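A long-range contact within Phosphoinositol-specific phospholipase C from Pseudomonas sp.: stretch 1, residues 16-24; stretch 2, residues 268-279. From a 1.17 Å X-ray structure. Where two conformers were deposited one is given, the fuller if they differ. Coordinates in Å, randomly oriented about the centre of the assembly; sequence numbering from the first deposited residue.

Stretch 1 16-24: PFNGIAQVA
Stretch 2, residues 268-279: SFAQHINQKINL

The polar centre of this contact is Asn 278, whose side-chain amide ties down the turn that leads into strand 20-24. With chi1 near -68° (m) and chi2 near 107°, its ND2 spends both hydrogens on backbone carbonyls of stretch 1: ND2 of Asn 278 lies 2.9 Å from Asn 18 O, with an angle of 165° at the hydrogen, and 2.9 Å from Ile 20 O, at 170°. Two nearly linear bonds from one nitrogen bridge the carbonyls of Asn 18 and Ile 20. The turn around them is braced by backbone bonds, Gly 19 N donating to Pro 16 O at 2.8 Å and Ile 20 N to Phe 17 O at 3.2 Å. The CA-to-CB bond of Asn 278 points sideways, and the side chain then bends nearer to its acceptors; OD1 is bonded elsewhere in the structure.

The backbone of the same residue supplies the third bond. Gln 22 N donates to Asn 278 O at 2.7 Å, short but bent to 140°, and Ala 21 CA adds a CA-H...O contact to Asn 278 O at 3.5 Å. The register follows: Ala 21 CA sits 4.3 Å from Asn 278 CA, and Gln 22 CA 5.1 Å from Leu 279 CA in a parallel bridge. Asn 278 itself has phi/psi of -70/-46, whereas Leu 279 is extended at -125/108. The O of water 1 donates to Gln 22 O at 2.9 Å and to Ile 277 O at 2.8 Å, linking two carbonyls that could not bond each other.

Gln 22 and Leu 279 share a face of the sheet, both with chi1 m and chi2 t; Gln 22 NE2 comes 3.6 Å from Leu 279 CD2. Ala 24 CB lies 4.4 Å from Leu 279 CB.

Farther out, helix 269-274 runs at 142° to the strand, their axes 8.9 Å apart at closest approach. Ser 268 caps it, its OG (chi1 p) accepting from Gln 271 N at 3.0 Å; Gln 275 is the first residue to leave helical phi/psi. The CA-to-CB bond of Phe 269 (chi1 t, chi2 41°) points toward stretch 1. Val 23, chi1 t, places CG2 3.6 Å from the Phe 269 ring centroid, 12° off the normal, a CH-pi contact over one face. Ala 21 O meets the ring edge, 3.6 Å from Phe 269 CZ. The small Ala 21 side chain packs against the helix, its CB 3.7 Å from Ile 273 CG1 and 4.0 Å from Phe 269 CE1.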

# COMPACT_ATOMS: atom_id res chain seq x y z
N PRO A 16 -7.25 -6.41 15.11
CA PRO A 16 -6.51 -6.90 13.95
C PRO A 16 -6.46 -5.86 12.85
O PRO A 16 -7.45 -5.16 12.62
CB PRO A 16 -7.34 -8.12 13.53
CG PRO A 16 -7.91 -8.61 14.82
CD PRO A 16 -8.31 -7.35 15.52
N PHE A 17 -5.35 -5.79 12.14
CA PHE A 17 -5.20 -4.75 11.12
C PHE A 17 -6.31 -4.76 10.09
O PHE A 17 -6.75 -3.71 9.62
CB PHE A 17 -3.83 -4.90 10.46
CG PHE A 17 -3.45 -3.76 9.53
CD1 PHE A 17 -3.15 -2.51 10.02
CD2 PHE A 17 -3.40 -3.95 8.16
CE1 PHE A 17 -2.79 -1.49 9.16
CE2 PHE A 17 -3.04 -2.93 7.30
CZ PHE A 17 -2.73 -1.68 7.79
N ASN A 18 -6.76 -5.96 9.72
CA ASN A 18 -7.84 -6.11 8.75
C ASN A 18 -9.20 -5.63 9.27
O ASN A 18 -10.12 -5.45 8.48
CB ASN A 18 -7.94 -7.54 8.25
CG ASN A 18 -8.14 -8.52 9.38
OD1 ASN A 18 -7.28 -8.65 10.27
ND2 ASN A 18 -9.21 -9.28 9.31
N GLY A 19 -9.32 -5.46 10.59
CA GLY A 19 -10.54 -4.90 11.19
C GLY A 19 -10.51 -3.42 11.42
O GLY A 19 -11.42 -2.90 12.11
N ILE A 20 -9.52 -2.72 10.87
CA ILE A 20 -9.35 -1.29 11.06
C ILE A 20 -9.62 -0.55 9.74
O ILE A 20 -9.10 -0.92 8.68
CB ILE A 20 -7.94 -0.97 11.58
CG1 ILE A 20 -7.65 -1.67 12.90
CG2 ILE A 20 -7.75 0.53 11.70
CD1 ILE A 20 -6.24 -1.55 13.39
N ALA A 21 -10.44 0.49 9.84
CA ALA A 21 -10.72 1.42 8.74
C ALA A 21 -9.85 2.66 8.89
O ALA A 21 -9.67 3.20 10.00
CB ALA A 21 -12.17 1.83 8.74
N GLN A 22 -9.37 3.15 7.76
CA GLN A 22 -8.50 4.31 7.70
C GLN A 22 -8.90 5.25 6.59
O GLN A 22 -9.25 4.83 5.47
CB GLN A 22 -7.05 3.90 7.41
CG GLN A 22 -6.46 2.89 8.35
CD GLN A 22 -4.98 2.73 8.09
OE1 GLN A 22 -4.23 3.72 7.92
NE2 GLN A 22 -4.52 1.50 8.10
N VAL A 23 -8.68 6.53 6.83
CA VAL A 23 -8.52 7.53 5.77
C VAL A 23 -7.09 7.39 5.24
O VAL A 23 -6.13 7.42 6.02
CB VAL A 23 -8.73 8.94 6.33
CG1 VAL A 23 -8.52 10.00 5.27
CG2 VAL A 23 -10.12 9.08 6.94
N ALA A 24 -6.98 7.25 3.93
CA ALA A 24 -5.71 7.20 3.22
C ALA A 24 -5.61 8.41 2.33
O ALA A 24 -6.61 9.01 1.93
CB ALA A 24 -5.62 5.92 2.41
N SER A 268 -18.32 9.99 2.45
CA SER A 268 -17.65 10.24 3.71
C SER A 268 -16.90 9.03 4.25
O SER A 268 -17.18 7.88 3.87
CB SER A 268 -18.65 10.67 4.77
OG SER A 268 -19.43 9.56 5.16
N PHE A 269 -15.99 9.30 5.17
CA PHE A 269 -15.28 8.22 5.84
C PHE A 269 -16.25 7.31 6.56
O PHE A 269 -16.17 6.07 6.48
CB PHE A 269 -14.21 8.79 6.79
CG PHE A 269 -13.39 7.76 7.55
CD1 PHE A 269 -12.92 6.59 6.94
CD2 PHE A 269 -13.01 8.02 8.86
CE1 PHE A 269 -12.14 5.70 7.68
CE2 PHE A 269 -12.23 7.13 9.58
CZ PHE A 269 -11.80 5.97 8.98
N ALA A 270 -17.24 7.89 7.25
CA ALA A 270 -18.23 7.07 7.95
C ALA A 270 -18.94 6.13 7.00
O ALA A 270 -19.19 4.97 7.33
CB ALA A 270 -19.23 7.95 8.69
N GLN A 271 -19.32 6.61 5.83
CA GLN A 271 -20.00 5.74 4.89
C GLN A 271 -19.06 4.65 4.36
O GLN A 271 -19.47 3.48 4.23
CB GLN A 271 -20.60 6.52 3.76
CG GLN A 271 -21.40 5.61 2.89
N HIS A 272 -17.81 5.00 4.09
CA HIS A 272 -16.84 3.97 3.72
C HIS A 272 -16.61 2.90 4.78
O HIS A 272 -16.41 1.72 4.44
CB HIS A 272 -15.53 4.62 3.29
CG HIS A 272 -15.62 5.30 1.96
ND1 HIS A 272 -15.06 6.52 1.69
CD2 HIS A 272 -16.24 4.91 0.82
CE1 HIS A 272 -15.28 6.84 0.43
NE2 HIS A 272 -16.00 5.88 -0.12
N ILE A 273 -16.64 3.30 6.05
CA ILE A 273 -16.57 2.33 7.14
C ILE A 273 -17.74 1.35 7.05
O ILE A 273 -17.59 0.15 7.20
CB ILE A 273 -16.58 3.07 8.50
CG1 ILE A 273 -15.25 3.83 8.69
CG2 ILE A 273 -16.84 2.13 9.65
CD1 ILE A 273 -15.26 4.83 9.83
N ASN A 274 -18.92 1.89 6.84
CA ASN A 274 -20.09 1.05 6.74
C ASN A 274 -20.02 0.08 5.52
O ASN A 274 -20.54 -1.05 5.57
CB ASN A 274 -21.29 1.98 6.72
CG ASN A 274 -21.40 2.87 8.01
OD1 ASN A 274 -20.90 2.56 9.15
ND2 ASN A 274 -22.08 3.98 7.84
N GLN A 275 -19.26 0.49 4.48
CA GLN A 275 -18.99 -0.30 3.28
C GLN A 275 -17.79 -1.26 3.40
O GLN A 275 -17.40 -1.91 2.43
CB GLN A 275 -18.84 0.65 2.09
CG GLN A 275 -20.17 1.38 1.82
CD GLN A 275 -20.12 2.55 0.85
OE1 GLN A 275 -19.10 3.08 0.46
NE2 GLN A 275 -21.30 2.92 0.40
N LYS A 276 -17.23 -1.35 4.61
CA LYS A 276 -16.18 -2.33 4.95
C LYS A 276 -14.89 -2.13 4.17
O LYS A 276 -14.20 -3.07 3.82
CB LYS A 276 -16.66 -3.78 4.82
CG LYS A 276 -17.89 -4.11 5.63
CD LYS A 276 -17.68 -3.96 7.13
CE LYS A 276 -18.90 -4.49 7.85
NZ LYS A 276 -19.05 -3.95 9.20
N ILE A 277 -14.56 -0.85 3.94
CA ILE A 277 -13.35 -0.48 3.22
C ILE A 277 -12.24 -0.21 4.23
O ILE A 277 -12.36 0.68 5.07
CB ILE A 277 -13.60 0.74 2.34
CG1 ILE A 277 -14.66 0.42 1.27
CG2 ILE A 277 -12.30 1.25 1.75
CD1 ILE A 277 -15.34 1.65 0.68
N ASN A 278 -11.13 -0.93 4.11
CA ASN A 278 -10.00 -0.66 5.01
C ASN A 278 -9.31 0.67 4.75
O ASN A 278 -8.99 1.37 5.71
CB ASN A 278 -8.94 -1.75 4.94
CG ASN A 278 -9.40 -3.07 5.50
OD1 ASN A 278 -9.65 -4.03 4.76
ND2 ASN A 278 -9.47 -3.16 6.82
N LEU A 279 -9.03 0.95 3.49
CA LEU A 279 -8.25 2.14 3.13
C LEU A 279 -9.06 2.97 2.14
O LEU A 279 -9.23 2.56 0.99
CB LEU A 279 -6.90 1.74 2.53
CG LEU A 279 -6.06 0.76 3.33
CD1 LEU A 279 -4.82 0.35 2.54
CD2 LEU A 279 -5.67 1.24 4.72
O HOH W 1 -11.78 3.40 5.13